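Local coordinates for cytoplasmic export protein 1 (Saccharomyces cerevisiae, PDB 3VWA) that binds tRNA and takes part in nuclear tRNA export, perhaps collecting tRNAs from export receptors at the nuclear pore and passing them to the translation machinery, at residues Gly257-Val260 with Val261-Leu265; Leu292-Ile295 with Ile296-Leu299; Phe385-Gly388 with Leu389-Ser392; Asp430-Val433 with Glu434-Thr437. All coordinates share one frame; numbering follows the deposited sequence.

Contact 1 (Gly257-Val260 with Val261-Leu265); sequences GKLV and VMSNL
Leu259 O is gripped twice by Ser263, once by the backbone N-H and once by the hydroxyl, with OG of Ser263 2.8 Å from O of Leu259. Both donors sit one turn further along helix 255-271, in the all-helical stretch of the chain, probably beyond the kinase-like domain, and they come to the oxygen from opposite faces of its carbonyl plane. The serine can do this because its OG lies beside its own backbone N (chi1 -65°), from where it folds back over the preceding turn. With an alanine here the hydroxyl is gone, and Leu259 O would probably keep only the backbone N-H of this turn.

The same i to i+4 pattern runs through the rest of the two segments. Val261 N binds Gly257 O, Met262 N binds Lys258 O at 3.1 Å, and the bond from Asn264 N to Val260 O is short at 2.6 Å.

Side chains divide by face. Val260 and Asn264 run side by side, with CG1 of Val260 3.9 Å from ND2 of Asn264; that amide nitrogen has its hydrogen bond with Glu246 of helix 239-248. Val261 and the selenomethionine Met262 turn into the buried side, where both touch Phe243 of the same helix, and Met262 also meets Phe324 of helix 321-335. Met262 is bent at chi2 and chi3, yet its stem still leans on the previous turn, CG lying 3.8 Å from Lys258 O. CG2 of Val261 comes to 3.4 Å from Gly257 O.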
loop_
_atom_site.group_PDB
_atom_site.type_symbol
_atom_site.label_atom_id
_atom_site.label_comp_id
_atom_site.label_asym_id
_atom_site.label_seq_id
_atom_site.Cartn_x
_atom_site.Cartn_y
_atom_site.Cartn_z
ATOM N N GLY A 257 -7.600 -24.920 -2.390
ATOM C CA GLY A 257 -8.429 -24.246 -1.464
ATOM C C GLY A 257 -8.008 -22.785 -1.277
ATOM O O GLY A 257 -8.833 -21.868 -1.377
ATOM N N LYS A 258 -6.724 -22.566 -1.059
ATOM C CA LYS A 258 -6.164 -21.202 -0.989
ATOM C C LYS A 258 -6.388 -20.340 -2.224
ATOM O O LYS A 258 -6.700 -19.138 -2.121
ATOM C CB LYS A 258 -4.646 -21.305 -0.749
ATOM C CG LYS A 258 -4.355 -21.972 0.568
ATOM C CD LYS A 258 -2.885 -21.705 0.891
ATOM C CE LYS A 258 -2.491 -22.396 2.162
ATOM N NZ LYS A 258 -1.084 -21.900 2.334
ATOM N N LEU A 259 -6.178 -20.982 -3.373
ATOM C CA LEU A 259 -6.414 -20.407 -4.660
ATOM C C LEU A 259 -7.885 -19.980 -4.844
ATOM O O LEU A 259 -8.162 -18.964 -5.522
ATOM C CB LEU A 259 -6.140 -21.467 -5.729
ATOM C CG LEU A 259 -5.406 -21.076 -7.002
ATOM C CD1 LEU A 259 -5.802 -22.006 -8.173
ATOM C CD2 LEU A 259 -5.533 -19.603 -7.416
ATOM N N VAL A 260 -8.829 -20.762 -4.313
ATOM C CA VAL A 260 -10.229 -20.317 -4.357
ATOM C C VAL A 260 -10.437 -18.994 -3.551
ATOM O O VAL A 260 -11.143 -18.086 -3.994
ATOM C CB VAL A 260 -11.202 -21.356 -3.838
ATOM C CG1 VAL A 260 -12.606 -20.731 -3.650
ATOM C CG2 VAL A 260 -11.271 -22.563 -4.802
ATOM N N VAL A 261 -9.857 -18.927 -2.359
ATOM C CA VAL A 261 -9.902 -17.725 -1.511
ATOM C C VAL A 261 -9.406 -16.495 -2.274
ATOM O O VAL A 261 -10.047 -15.446 -2.271
ATOM C CB VAL A 261 -9.029 -17.891 -0.276
ATOM C CG1 VAL A 261 -9.001 -16.571 0.550
ATOM C CG2 VAL A 261 -9.534 -19.092 0.541
HETATM N N MSE A 262 -8.269 -16.634 -2.927
HETATM C CA MSE A 262 -7.769 -15.567 -3.811
HETATM C C MSE A 262 -8.663 -15.335 -5.003
HETATM O O MSE A 262 -8.829 -14.222 -5.403
HETATM C CB MSE A 262 -6.341 -15.871 -4.275
HETATM C CG MSE A 262 -5.318 -15.800 -3.132
HETATM SE SE MSE A 262 -5.628 -14.390 -1.734
HETATM C CE MSE A 262 -7.475 -14.028 -1.422
ATOM N N SER A 263 -9.206 -16.387 -5.609
ATOM C CA SER A 263 -10.247 -16.215 -6.629
ATOM C C SER A 263 -11.490 -15.461 -6.157
ATOM O O SER A 263 -12.073 -14.624 -6.903
ATOM C CB SER A 263 -10.621 -17.564 -7.194
ATOM O OG SER A 263 -9.446 -18.004 -7.857
ATOM N N ASN A 264 -11.888 -15.729 -4.929
ATOM C CA ASN A 264 -12.975 -14.978 -4.313
ATOM C C ASN A 264 -12.562 -13.516 -4.109
ATOM O O ASN A 264 -13.342 -12.585 -4.374
ATOM C CB ASN A 264 -13.367 -15.601 -2.975
ATOM C CG ASN A 264 -14.215 -16.816 -3.169
ATOM O OD1 ASN A 264 -14.762 -17.003 -4.255
ATOM N ND2 ASN A 264 -14.360 -17.646 -2.120
ATOM N N LEU A 265 -11.303 -13.319 -3.706
ATOM C CA LEU A 265 -10.795 -11.967 -3.513
ATOM C C LEU A 265 -10.843 -11.227 -4.827
ATOM O O LEU A 265 -11.291 -10.087 -4.874
ATOM C CB LEU A 265 -9.393 -11.977 -2.938
ATOM C CG LEU A 265 -8.547 -10.682 -2.993
ATOM C CD1 LEU A 265 -9.243 -9.553 -2.244
ATOM C CD2 LEU A 265 -7.162 -10.937 -2.377
#

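Contact 2 (Leu292-Ile295 with Ile296-Leu299); sequences LCEI and IKLL
Leu292-Ile295 and Ile296-Leu299 are successive turns of the same helix, 283-303, and each amide of the second donates to the carbonyl four residues back in the first. The bond from Ile296 N to Leu292 O is short, 2.7 Å, and that from Lys297 N to Cys293 O measures 3.0 Å. Leu298 N to Glu294 O is longer at 3.3 Å.

On one flank Lys297 reaches back to Glu294 across one turn. The glutamate is bent at chi2 (-53°), which swings its carboxylate round toward the lysine, and OE2 of Glu294 ends 3.4 Å from NZ of Lys297: a salt bridge whose hydrogen bond is weak. The lysine's CG and CD pass close to Cys293 O on the way. A methionine in its place would probably leave the Glu294 carboxylate without this charged mate and freer to turn.

This is one helix in the all-helical part of the chain, packed between neighbours: Leu292 lies against Met262 of helix 255-271, Leu292 and Ile296 meet Phe324 of helix 321-335, and Cys293 and Lys297 touch Leu345 of helix 342-351. Within the helix the apolar side chains pair at i and i+4. CD2 of Leu292 stands 4.3 Å from CG1 of Ile296, and CG2 of Ile295 is at the same separation from CD1 of Leu299. CG of Leu299 also comes to 3.2 Å from Ile295 O, resting its branch point on that carbonyl.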
loop_
_atom_site.group_PDB
_atom_site.type_symbol
_atom_site.label_atom_id
_atom_site.label_comp_id
_atom_site.label_asym_id
_atom_site.label_seq_id
_atom_site.Cartn_x
_atom_site.Cartn_y
_atom_site.Cartn_z
ATOM N N LEU A 292 -1.572 -12.796 -0.871
ATOM C CA LEU A 292 -1.592 -12.862 -2.340
ATOM C C LEU A 292 -0.215 -13.017 -2.906
ATOM O O LEU A 292 0.026 -13.835 -3.776
ATOM C CB LEU A 292 -2.092 -11.557 -2.962
ATOM C CG LEU A 292 -3.279 -11.652 -3.899
ATOM C CD1 LEU A 292 -3.662 -10.352 -4.623
ATOM C CD2 LEU A 292 -3.275 -12.893 -4.815
ATOM N N CYS A 293 0.687 -12.176 -2.452
ATOM C CA CYS A 293 2.063 -12.240 -2.936
ATOM C C CYS A 293 2.602 -13.659 -2.790
ATOM O O CYS A 293 3.132 -14.207 -3.747
ATOM C CB CYS A 293 2.948 -11.234 -2.214
ATOM S SG CYS A 293 2.625 -9.506 -2.694
ATOM N N GLU A 294 2.406 -14.283 -1.635
ATOM C CA GLU A 294 2.821 -15.680 -1.457
ATOM C C GLU A 294 2.193 -16.606 -2.492
ATOM O O GLU A 294 2.856 -17.509 -3.034
ATOM C CB GLU A 294 2.472 -16.175 -0.032
ATOM C CG GLU A 294 3.519 -15.816 1.003
ATOM C CD GLU A 294 4.887 -16.295 0.552
ATOM O OE1 GLU A 294 5.011 -17.502 0.190
ATOM O OE2 GLU A 294 5.808 -15.446 0.516
ATOM N N ILE A 295 0.894 -16.415 -2.759
ATOM C CA ILE A 295 0.221 -17.302 -3.723
ATOM C C ILE A 295 0.712 -17.051 -5.120
ATOM O O ILE A 295 0.875 -17.997 -5.881
ATOM C CB ILE A 295 -1.303 -17.252 -3.615
ATOM C CG1 ILE A 295 -1.704 -18.026 -2.358
ATOM C CG2 ILE A 295 -1.961 -17.914 -4.860
ATOM C CD1 ILE A 295 -2.754 -17.316 -1.524
ATOM N N ILE A 296 1.028 -15.786 -5.429
ATOM C CA ILE A 296 1.599 -15.426 -6.718
ATOM C C ILE A 296 2.969 -16.076 -6.992
ATOM O O ILE A 296 3.229 -16.574 -8.114
ATOM C CB ILE A 296 1.736 -13.887 -6.930
ATOM C CG1 ILE A 296 0.347 -13.239 -7.149
ATOM C CG2 ILE A 296 2.592 -13.624 -8.154
ATOM C CD1 ILE A 296 0.325 -11.731 -6.994
ATOM N N LYS A 297 3.850 -16.051 -5.994
ATOM C CA LYS A 297 5.179 -16.694 -6.145
ATOM C C LYS A 297 5.013 -18.177 -6.453
ATOM O O LYS A 297 5.666 -18.697 -7.362
ATOM C CB LYS A 297 6.029 -16.513 -4.880
ATOM C CG LYS A 297 6.413 -15.071 -4.605
ATOM C CD LYS A 297 6.980 -14.890 -3.199
ATOM C CE LYS A 297 7.275 -13.412 -2.926
ATOM N NZ LYS A 297 7.025 -13.034 -1.496
ATOM N N LEU A 298 4.118 -18.851 -5.735
ATOM C CA LEU A 298 3.874 -20.262 -6.019
ATOM C C LEU A 298 3.474 -20.471 -7.468
ATOM O O LEU A 298 4.038 -21.316 -8.160
ATOM C CB LEU A 298 2.855 -20.909 -5.071
ATOM C CG LEU A 298 3.307 -21.635 -3.780
ATOM C CD1 LEU A 298 4.649 -22.357 -3.968
ATOM C CD2 LEU A 298 3.319 -20.725 -2.535
ATOM N N LEU A 299 2.517 -19.683 -7.945
ATOM C CA LEU A 299 2.046 -19.822 -9.317
ATOM C C LEU A 299 3.151 -19.564 -10.353
ATOM O O LEU A 299 3.129 -20.123 -11.443
ATOM C CB LEU A 299 0.921 -18.838 -9.559
ATOM C CG LEU A 299 -0.320 -19.015 -8.723
ATOM C CD1 LEU A 299 -1.221 -17.852 -9.086
ATOM C CD2 LEU A 299 -0.959 -20.353 -9.048
#

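Contact 3 (Phe385-Gly388 with Leu389-Ser392); sequences FIQG and LTDS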
loop_
_atom_site.group_PDB
_atom_site.type_symbol
_atom_site.label_atom_id
_atom_site.label_comp_id
_atom_site.label_asym_id
_atom_site.label_seq_id
_atom_site.Cartn_x
_atom_site.Cartn_y
_atom_site.Cartn_z
ATOM N N PHE A 385 13.476 -6.235 -19.022
ATOM C CA PHE A 385 12.630 -5.206 -19.552
ATOM C C PHE A 385 12.923 -4.947 -21.038
ATOM O O PHE A 385 12.022 -4.902 -21.893
ATOM C CB PHE A 385 12.822 -3.960 -18.723
ATOM C CG PHE A 385 12.390 -2.707 -19.418
ATOM C CD1 PHE A 385 11.043 -2.307 -19.411
ATOM C CD2 PHE A 385 13.336 -1.923 -20.099
ATOM C CE1 PHE A 385 10.645 -1.136 -20.050
ATOM C CE2 PHE A 385 12.940 -0.750 -20.714
ATOM C CZ PHE A 385 11.599 -0.379 -20.700
ATOM N N ILE A 386 14.206 -4.800 -21.336
ATOM C CA ILE A 386 14.648 -4.307 -22.639
ATOM C C ILE A 386 14.494 -5.312 -23.762
ATOM O O ILE A 386 14.284 -4.931 -24.892
ATOM C CB ILE A 386 16.130 -3.753 -22.559
ATOM C CG1 ILE A 386 16.418 -2.801 -23.719
ATOM C CG2 ILE A 386 17.169 -4.854 -22.355
ATOM C CD1 ILE A 386 15.492 -1.599 -23.677
ATOM N N GLN A 387 14.589 -6.594 -23.444
ATOM C CA GLN A 387 14.324 -7.667 -24.417
ATOM C C GLN A 387 12.931 -7.517 -24.955
ATOM O O GLN A 387 12.630 -8.012 -26.045
ATOM C CB GLN A 387 14.479 -9.067 -23.782
ATOM C CG GLN A 387 15.895 -9.439 -23.364
ATOM C CD GLN A 387 16.959 -8.790 -24.245
ATOM O OE1 GLN A 387 17.478 -9.393 -25.171
ATOM N NE2 GLN A 387 17.288 -7.543 -23.946
ATOM N N GLY A 388 12.065 -6.842 -24.210
ATOM C CA GLY A 388 10.721 -6.523 -24.779
ATOM C C GLY A 388 10.818 -5.954 -26.203
ATOM O O GLY A 388 9.896 -6.102 -27.023
ATOM N N LEU A 389 11.954 -5.331 -26.526
ATOM C CA LEU A 389 12.046 -4.662 -27.856
ATOM C C LEU A 389 12.197 -5.633 -28.972
ATOM O O LEU A 389 11.916 -5.307 -30.135
ATOM C CB LEU A 389 13.204 -3.649 -27.939
ATOM C CG LEU A 389 13.091 -2.400 -27.092
ATOM C CD1 LEU A 389 14.450 -1.690 -27.149
ATOM C CD2 LEU A 389 11.969 -1.491 -27.593
ATOM N N THR A 390 12.617 -6.846 -28.610
ATOM C CA THR A 390 12.928 -7.850 -29.606
ATOM C C THR A 390 11.884 -8.954 -29.650
ATOM O O THR A 390 12.046 -9.915 -30.387
ATOM C CB THR A 390 14.340 -8.453 -29.397
ATOM O OG1 THR A 390 14.370 -9.195 -28.172
ATOM C CG2 THR A 390 15.413 -7.364 -29.362
ATOM N N ASP A 391 10.817 -8.812 -28.867
ATOM C CA ASP A 391 9.685 -9.747 -28.835
ATOM C C ASP A 391 8.943 -9.716 -30.181
ATOM O O ASP A 391 8.993 -8.713 -30.886
ATOM C CB ASP A 391 8.742 -9.345 -27.695
ATOM C CG ASP A 391 7.655 -10.394 -27.398
ATOM O OD1 ASP A 391 7.919 -11.330 -26.640
ATOM O OD2 ASP A 391 6.524 -10.260 -27.887
ATOM N N SER A 392 8.231 -10.807 -30.519
ATOM C CA SER A 392 7.611 -10.957 -31.821
ATOM C C SER A 392 6.347 -10.171 -31.944
ATOM O O SER A 392 5.937 -9.850 -33.047
ATOM C CB SER A 392 7.347 -12.446 -32.161
ATOM O OG SER A 392 6.305 -13.008 -31.361
#
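Phe385-Gly388 and Leu389-Ser392 follow each other where helix 374-387 gives way to the loop before helix 394-407, and i to i+3 bonds join them, Thr390 N donating to Gln387 O at 2.8 Å and Asp391 N to Gly388 O only weakly at 3.4 Å.

The side chains follow this tighter winding. CD1 of Ile386 meets CD1 of Leu389 at 3.6 Å, methyl against methyl, as the two chains pass at a slant. CG1 of Ile386 stands opposite the backbone N (chi1 -159°), and the bend at chi2 then turns CD1 toward the leucine. Both residues also touch Phe423 of helix 413-427, and Leu389 reaches Leu401 of helix 394-407, which places this pair in the apolar filling of the first HEAT repeat, where the chain leaves one helix and turns toward the next.

On the solvent side Gln387 O takes two donors from Thr390. The hydroxyl OG1 of Thr390 lies 3.0 Å from O of Gln387, in the carbonyl plane and on a lone pair, whereas the N-H comes from well above that plane, 50° out of it. OG1 can reach because it sits between its own backbone N and carbonyl carbon (chi1 66°).

The carboxylate of Asp391 finds its partners elsewhere: OD1 forms a salt bridge with Arg355 of helix 355-368 and OD2 accepts from Asp393 N. Its CB still rests near the turn, 3.5 Å from Gly388 O.

Thr390 thus gives Gln387 O two donors within the turn itself, while the charge of Asp391 is probably balanced largely by Arg355, a residue from outside the turn.

Contact 4 (Asp430-Val433 with Glu434-Thr437); sequences DSDV and EIRT
This is an N-terminal helix cap, in which the end of the loop between helix 413-427 and helix 433-446 closes over the first turn of the latter, in the HEAT-repeat part of the chain. Asp432 is the N-cap. Its OD2 takes the N-H of Ile435 at 3.3 Å, on the lone pair turned away from the other oxygen, and a weak bond from Glu434 N. CG anti to the backbone N (chi1 -170°) carries the carboxylate over the helix start. Two residues earlier, OD2 of Asp430 accepts from Asp432 N at 2.9 Å, an Asx turn that sets the loop.

From the first turn Arg436 doubles back, bent at chi3, and its NH2 meets Asp430 O at 2.8 Å. The bond is straight (166°) and lies in both the carbonyl plane and the guanidinium plane, while CA of Val433 sits over one guanidinium face, offset toward its rim. NE pairs with Asp471 and Asp430 OD2 with Arg397. Ile435 lays CG2 against CB of Asp430, 3.6 Å away. Val433 O is held by both Thr437 N and Thr437 OG1, the hydroxyl at 2.7 Å, from opposite faces of its plane.

The carboxylate of Asp432 would be expected to sit well against the positive end of the helix dipole, and the arginine ties the loop's carbonyl to the same turn.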
loop_
_atom_site.group_PDB
_atom_site.type_symbol
_atom_site.label_atom_id
_atom_site.label_comp_id
_atom_site.label_asym_id
_atom_site.label_seq_id
_atom_site.Cartn_x
_atom_site.Cartn_y
_atom_site.Cartn_z
ATOM N N ASP A 430 12.428 -1.210 -37.787
ATOM C CA ASP A 430 11.495 -2.247 -37.399
ATOM C C ASP A 430 10.475 -2.406 -38.487
ATOM O O ASP A 430 10.071 -1.414 -39.115
ATOM C CB ASP A 430 10.795 -1.841 -36.088
ATOM C CG ASP A 430 10.125 -3.018 -35.378
ATOM O OD1 ASP A 430 10.717 -3.549 -34.428
ATOM O OD2 ASP A 430 8.988 -3.388 -35.763
ATOM N N SER A 431 9.994 -3.641 -38.666
ATOM C CA SER A 431 8.917 -3.905 -39.595
ATOM C C SER A 431 7.625 -3.109 -39.338
ATOM O O SER A 431 6.916 -2.806 -40.277
ATOM C CB SER A 431 8.624 -5.411 -39.650
ATOM O OG SER A 431 8.342 -5.900 -38.357
ATOM N N ASP A 432 7.332 -2.741 -38.091
ATOM C CA ASP A 432 6.174 -1.908 -37.780
ATOM C C ASP A 432 6.461 -0.380 -37.907
ATOM O O ASP A 432 7.436 0.143 -37.341
ATOM C CB ASP A 432 5.662 -2.278 -36.374
ATOM C CG ASP A 432 4.325 -1.654 -36.052
ATOM O OD1 ASP A 432 3.297 -2.343 -36.178
ATOM O OD2 ASP A 432 4.301 -0.481 -35.637
ATOM N N VAL A 433 5.601 0.325 -38.651
ATOM C CA VAL A 433 5.756 1.757 -38.901
ATOM C C VAL A 433 5.603 2.548 -37.605
ATOM O O VAL A 433 6.280 3.578 -37.380
ATOM C CB VAL A 433 4.780 2.272 -40.000
ATOM C CG1 VAL A 433 3.323 2.162 -39.545
ATOM C CG2 VAL A 433 5.091 3.722 -40.388
ATOM N N GLU A 434 4.722 2.060 -36.741
ATOM C CA GLU A 434 4.465 2.733 -35.485
ATOM C C GLU A 434 5.763 2.777 -34.587
ATOM O O GLU A 434 6.107 3.813 -34.006
ATOM C CB GLU A 434 3.227 2.127 -34.844
ATOM C CG GLU A 434 2.567 2.959 -33.756
ATOM C CD GLU A 434 2.015 4.290 -34.255
ATOM O OE1 GLU A 434 1.681 4.395 -35.465
ATOM O OE2 GLU A 434 1.911 5.233 -33.437
ATOM N N ILE A 435 6.508 1.687 -34.592
ATOM C CA ILE A 435 7.724 1.540 -33.842
ATOM C C ILE A 435 8.795 2.399 -34.439
ATOM O O ILE A 435 9.529 3.053 -33.697
ATOM C CB ILE A 435 8.180 0.051 -33.770
ATOM C CG1 ILE A 435 7.181 -0.757 -32.940
ATOM C CG2 ILE A 435 9.591 -0.075 -33.160
ATOM C CD1 ILE A 435 7.486 -2.261 -32.845
ATOM N N ARG A 436 8.900 2.404 -35.774
ATOM C CA ARG A 436 9.797 3.363 -36.467
ATOM C C ARG A 436 9.553 4.831 -36.144
ATOM O O ARG A 436 10.527 5.574 -35.893
ATOM C CB ARG A 436 9.890 3.124 -37.990
ATOM C CG ARG A 436 10.277 1.637 -38.302
ATOM C CD ARG A 436 10.831 1.418 -39.681
ATOM N NE ARG A 436 9.944 1.952 -40.735
ATOM C CZ ARG A 436 8.868 1.343 -41.238
ATOM N NH1 ARG A 436 8.186 1.958 -42.208
ATOM N NH2 ARG A 436 8.481 0.133 -40.799
ATOM N N THR A 437 8.280 5.231 -36.156
ATOM C CA THR A 437 7.828 6.594 -35.844
ATOM C C THR A 437 8.247 6.945 -34.402
ATOM O O THR A 437 8.911 7.979 -34.162
ATOM C CB THR A 437 6.288 6.722 -36.054
ATOM O OG1 THR A 437 5.947 6.302 -37.389
ATOM C CG2 THR A 437 5.768 8.175 -35.863
#

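In the fold
All four contacts are local and partly buried, contact 2 lying nearest the chain's centre (about 17 Å, centre to centre) and contact 4 furthest (about 38 Å). Contacts 1 and 2 lie within successive helices that touch: CG of Met262 packs 3.4 Å from CD1 of Ile295. Each has a buried apolar face and a more exposed side mixing polar and apolar residues. Contacts 3 and 4 sit at helix ends, their nearest atoms about 5 Å apart; both adjoin helix 394-407, and Arg397 serves each, bonding Asp391 O and Asp430 OD2. Within the helices bonding is regular i to i+4; at the ends it shifts to i to i+3 bonds in contact 3 and carboxylate capping in contact 4.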